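Local coordinates for protein aromatic amino acid beta-eliminating lyase/threonine aldolase (Exiguobacterium sibiricum, PDB 3LWS) that belongs to the beta-eliminating lyase family of PLP-dependent fold-type I proteins and carries its pyridoxal phosphate covalently on a lysine, at residues E50-E53 and Q54-D58; A78-I81 and W82-T86. All coordinates share one frame; numbering follows the deposited sequence.

Interaction 1 (E50-E53 and Q54-D58)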
loop_
_atom_site.group_PDB
_atom_site.type_symbol
_atom_site.label_atom_id
_atom_site.label_comp_id
_atom_site.label_asym_id
_atom_site.label_seq_id
_atom_site.Cartn_x
_atom_site.Cartn_y
_atom_site.Cartn_z
ATOM N N GLU A 50 -1.548 0.961 16.269
ATOM C CA GLU A 50 -1.745 0.026 17.399
ATOM C C GLU A 50 -3.118 0.087 18.011
ATOM O O GLU A 50 -3.718 -0.946 18.178
ATOM C CB GLU A 50 -0.660 0.102 18.485
ATOM C CG GLU A 50 0.652 -0.342 17.974
ATOM C CD GLU A 50 1.727 -0.539 19.031
ATOM O OE1 GLU A 50 1.469 -1.298 19.986
ATOM O OE2 GLU A 50 2.845 0.007 18.847
ATOM N N PRO A 51 -3.635 1.284 18.314
ATOM C CA PRO A 51 -5.006 1.356 18.813
ATOM C C PRO A 51 -6.071 0.849 17.805
ATOM O O PRO A 51 -7.053 0.201 18.210
ATOM C CB PRO A 51 -5.196 2.858 19.080
ATOM C CG PRO A 51 -3.887 3.376 19.325
ATOM C CD PRO A 51 -2.939 2.574 18.483
ATOM N N PHE A 52 -5.871 1.112 16.510
ATOM C CA PHE A 52 -6.821 0.649 15.498
ATOM C C PHE A 52 -6.841 -0.869 15.447
ATOM O O PHE A 52 -7.910 -1.478 15.370
ATOM C CB PHE A 52 -6.506 1.240 14.116
ATOM C CG PHE A 52 -7.508 0.899 13.061
ATOM C CD1 PHE A 52 -7.372 -0.266 12.298
ATOM C CD2 PHE A 52 -8.565 1.737 12.797
ATOM C CE1 PHE A 52 -8.287 -0.585 11.325
ATOM C CE2 PHE A 52 -9.478 1.427 11.799
ATOM C CZ PHE A 52 -9.341 0.260 11.059
ATOM N N GLU A 53 -5.651 -1.463 15.491
ATOM C CA GLU A 53 -5.521 -2.889 15.425
ATOM C C GLU A 53 -6.187 -3.518 16.662
ATOM O O GLU A 53 -6.945 -4.457 16.534
ATOM C CB GLU A 53 -4.049 -3.271 15.258
ATOM C CG GLU A 53 -3.491 -3.051 13.841
ATOM C CD GLU A 53 -2.018 -3.508 13.646
ATOM O OE1 GLU A 53 -1.297 -3.809 14.637
ATOM O OE2 GLU A 53 -1.598 -3.584 12.477
ATOM N N GLN A 54 -5.950 -2.975 17.855
ATOM C CA GLN A 54 -6.589 -3.523 19.099
ATOM C C GLN A 54 -8.115 -3.415 19.047
ATOM O O GLN A 54 -8.837 -4.363 19.381
ATOM C CB GLN A 54 -6.066 -2.769 20.326
ATOM C CG GLN A 54 -4.558 -2.936 20.534
ATOM C CD GLN A 54 -3.974 -1.958 21.576
ATOM O OE1 GLN A 54 -4.659 -1.036 22.054
ATOM N NE2 GLN A 54 -2.695 -2.171 21.930
ATOM N N LYS A 55 -8.593 -2.247 18.618
ATOM C CA LYS A 55 -10.003 -1.992 18.399
ATOM C C LYS A 55 -10.673 -3.092 17.595
ATOM O O LYS A 55 -11.680 -3.676 18.026
ATOM C CB LYS A 55 -10.185 -0.631 17.691
ATOM C CG LYS A 55 -11.623 -0.284 17.352
ATOM C CD LYS A 55 -11.746 1.138 16.887
ATOM C CE LYS A 55 -13.207 1.495 16.654
ATOM N NZ LYS A 55 -13.424 2.903 16.237
ATOM N N PHE A 56 -10.099 -3.386 16.432
ATOM C CA PHE A 56 -10.651 -4.386 15.574
ATOM C C PHE A 56 -10.263 -5.808 15.955
ATOM O O PHE A 56 -11.000 -6.712 15.628
ATOM C CB PHE A 56 -10.397 -4.041 14.109
ATOM C CG PHE A 56 -11.298 -2.962 13.644
ATOM C CD1 PHE A 56 -12.572 -3.250 13.257
ATOM C CD2 PHE A 56 -10.922 -1.635 13.762
ATOM C CE1 PHE A 56 -13.439 -2.243 12.895
ATOM C CE2 PHE A 56 -11.779 -0.623 13.424
ATOM C CZ PHE A 56 -13.036 -0.922 12.994
ATOM N N ALA A 57 -9.186 -6.038 16.690
ATOM C CA ALA A 57 -9.069 -7.365 17.331
ATOM C C ALA A 57 -10.310 -7.590 18.232
ATOM O O ALA A 57 -10.928 -8.626 18.196
ATOM C CB ALA A 57 -7.791 -7.501 18.108
ATOM N N ASP A 58 -10.695 -6.565 18.983
ATOM C CA ASP A 58 -11.859 -6.631 19.867
ATOM C C ASP A 58 -13.151 -6.795 19.115
ATOM O O ASP A 58 -13.981 -7.595 19.512
ATOM C CB ASP A 58 -11.981 -5.352 20.701
ATOM C CG ASP A 58 -10.986 -5.279 21.827
ATOM O OD1 ASP A 58 -10.312 -6.296 22.144
ATOM O OD2 ASP A 58 -10.899 -4.180 22.424
#

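Interaction 2 (A78-I81 and W82-T86)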
loop_
_atom_site.group_PDB
_atom_site.type_symbol
_atom_site.label_atom_id
_atom_site.label_comp_id
_atom_site.label_asym_id
_atom_site.label_seq_id
_atom_site.Cartn_x
_atom_site.Cartn_y
_atom_site.Cartn_z
ATOM N N ALA A 78 -2.570 -14.838 4.779
ATOM C CA ALA A 78 -3.307 -15.727 5.709
ATOM C C ALA A 78 -3.150 -17.183 5.275
ATOM O O ALA A 78 -2.759 -18.048 6.082
ATOM C CB ALA A 78 -4.789 -15.368 5.769
ATOM N N LEU A 79 -3.451 -17.426 4.000
ATOM C CA LEU A 79 -3.426 -18.790 3.433
ATOM C C LEU A 79 -2.027 -19.414 3.528
ATOM O O LEU A 79 -1.875 -20.583 3.939
ATOM C CB LEU A 79 -3.941 -18.811 1.987
ATOM C CG LEU A 79 -5.441 -18.548 1.748
ATOM C CD1 LEU A 79 -5.831 -18.834 0.336
ATOM C CD2 LEU A 79 -6.273 -19.376 2.620
ATOM N N ARG A 80 -1.007 -18.613 3.197
ATOM C CA ARG A 80 0.386 -19.045 3.323
ATOM C C ARG A 80 0.754 -19.412 4.761
ATOM O O ARG A 80 1.420 -20.433 4.986
ATOM C CB ARG A 80 1.333 -17.979 2.780
ATOM C CG ARG A 80 2.857 -18.289 2.906
ATOM C CD ARG A 80 3.232 -19.644 2.319
ATOM N NE ARG A 80 4.615 -19.975 2.619
ATOM C CZ ARG A 80 5.650 -19.654 1.847
ATOM N NH1 ARG A 80 5.487 -18.968 0.727
ATOM N NH2 ARG A 80 6.874 -19.995 2.223
ATOM N N ILE A 81 0.330 -18.604 5.726
ATOM C CA ILE A 81 0.635 -18.906 7.127
ATOM C C ILE A 81 0.018 -20.246 7.498
ATOM O O ILE A 81 0.718 -21.121 7.962
ATOM C CB ILE A 81 0.206 -17.812 8.076
ATOM C CG1 ILE A 81 1.018 -16.549 7.770
ATOM C CG2 ILE A 81 0.446 -18.228 9.575
ATOM C CD1 ILE A 81 0.325 -15.247 8.181
ATOM N N TRP A 82 -1.262 -20.428 7.233
ATOM C CA TRP A 82 -1.910 -21.702 7.512
ATOM C C TRP A 82 -1.316 -22.866 6.714
ATOM O O TRP A 82 -1.144 -23.930 7.261
ATOM C CB TRP A 82 -3.425 -21.666 7.306
ATOM C CG TRP A 82 -4.176 -20.660 8.175
ATOM C CD1 TRP A 82 -5.096 -19.749 7.728
ATOM C CD2 TRP A 82 -4.092 -20.470 9.610
ATOM N NE1 TRP A 82 -5.585 -19.017 8.777
ATOM C CE2 TRP A 82 -5.007 -19.451 9.945
ATOM C CE3 TRP A 82 -3.364 -21.087 10.647
ATOM C CZ2 TRP A 82 -5.165 -18.988 11.262
ATOM C CZ3 TRP A 82 -3.541 -20.641 11.946
ATOM C CH2 TRP A 82 -4.427 -19.593 12.239
ATOM N N SER A 83 -0.978 -22.658 5.452
ATOM C CA SER A 83 -0.324 -23.687 4.670
ATOM C C SER A 83 0.980 -24.111 5.373
ATOM O O SER A 83 1.217 -25.301 5.565
ATOM C CB SER A 83 -0.017 -23.187 3.263
ATOM O OG SER A 83 0.785 -24.097 2.550
ATOM N N ASP A 84 1.785 -23.126 5.778
ATOM C CA ASP A 84 3.040 -23.394 6.523
ATOM C C ASP A 84 2.781 -24.117 7.855
ATOM O O ASP A 84 3.479 -25.046 8.197
ATOM C CB ASP A 84 3.817 -22.097 6.801
ATOM C CG ASP A 84 4.585 -21.566 5.596
ATOM O OD1 ASP A 84 4.652 -22.184 4.507
ATOM O OD2 ASP A 84 5.162 -20.475 5.741
ATOM N N GLU A 85 1.777 -23.690 8.605
ATOM C CA GLU A 85 1.496 -24.310 9.884
ATOM C C GLU A 85 1.073 -25.783 9.747
ATOM O O GLU A 85 1.371 -26.598 10.618
ATOM C CB GLU A 85 0.421 -23.527 10.608
ATOM C CG GLU A 85 -0.011 -24.119 11.910
ATOM C CD GLU A 85 -0.765 -23.135 12.736
ATOM O OE1 GLU A 85 -0.196 -22.069 13.044
ATOM O OE2 GLU A 85 -1.922 -23.420 13.057
ATOM N N THR A 86 0.370 -26.115 8.665
ATOM C CA THR A 86 -0.166 -27.469 8.475
ATOM C C THR A 86 0.664 -28.349 7.567
ATOM O O THR A 86 0.244 -29.467 7.288
ATOM C CB THR A 86 -1.558 -27.417 7.800
ATOM O OG1 THR A 86 -1.430 -26.720 6.552
ATOM C CG2 THR A 86 -2.593 -26.731 8.718
HETATM O O HOH W 1 8.473 -20.219 4.752
#

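Interaction 1 (E50-E53 and Q54-D58)
On helix 49-60 Phe52 and Phe56, one turn apart, set their rings against each other on the buried side. The Phe56 ring lays its CD2-CE2 side over one face of the Phe52 ring, offset toward the rim, with Phe56 CE2 3.5 Å from Phe52 CE2 and the planes oblique at 37°. Phe52 holds CG anti to its backbone N (chi1 -175°), whereas Phe56 CG lies beside its own N (chi1 -76°), which swings the second ring back over the turn until Phe56 CD2 is 3.4 Å from Phe52 O, at the ring edge. That oxygen also accepts the N-H of Phe56, with Phe56 N 3.1 Å from Phe52 O, one of four i to i+4 backbone bonds joining 50-53 to 54-58; the shortest of the four runs from Ala57 N to Glu53 O, 2.7 Å. The helix packs on helix 241-254 and, through small Ala57, on strand 64-68 of the large domain. Phe204 meets both rings edge-to-face. Glu53, though buried, has its carboxylate satisfied by Arg227 and the backbone N of Phe67, while extended Lys55 carries NZ to Glu252 and Asp248. Exposed Gln54 runs past Glu50, with Gln54 CG 3.2 Å from Glu50 O.

Interaction 2 (A78-I81 and W82-T86)
Arg80 and Asp84, one turn apart on helix 71-86, form a salt bridge through NE of the guanidinium. Arg80 NE lies 2.9 Å from Asp84 OD1, with an N-H...O angle of 148°, and a weak second bond reaches OD2. The carboxylate stands nearly upright to the guanidinium, 80° between planes, and NE meets OD1 from above the carboxylate plane, so this is not the coplanar, bidentate pairing through two guanidinium nitrogens. A bend at chi2 (53°) turns the arginine chain along the helix toward Asp84. Weak bonds to a water link Arg80 NH2 with Asp84 OD2, and NH1 hydrogen-bonds to His111 ND1; the long arginine, with several N-H groups, can serve several partners from a partly exposed position.

Backbone bonds of the i to i+4 kind join the segments: Trp82 N to Ala78 O, 3.0 Å, and Ser83 N to Leu79 O, 2.7 Å. In the large domain of this fold-type I protein, the helix packs on the mixed sheet, at strands 138-142 and 171-176, with Leu79 and Trp82 both touching Cys138.

In the packing of the larger side chains, Trp82 brings CD1 to 3.3 Å from Ala78 O, its indole lying oblique to that carbonyl. Its broad ring stacks on Phe222 of helix 220-232, while NE1, a buried donor, is satisfied by Ser199. Branched Ile81 fills space against Phe222 and Ala226 of that helix.

Polar ends elsewhere on this turn also find partners: Ser83 OG, on a short side chain close to the backbone, bonds to Asn88 O, and Glu85 OE2 forms a salt bridge with Arg171.

Both contacts are one-turn pairings within single helices, met in series along the chain: interaction 1 on helix 49-60, then interaction 2 on helix 71-86, with strand 64-68, an outermost strand, within this chain, of the mixed sheet, between them. Their centres are 23 Å apart and their nearest atoms about 13 Å, so they do not touch. Helix 220-232 is a common neighbour, giving Arg227 to the first and Phe222, Ala226 and Trp229 to the second. Residues 50-58 reach the sheet at strand 64-68, whereas 78-86 reach it at strands 138-142 and 171-176. The two helices therefore pack on different parts of one sheet in the large domain.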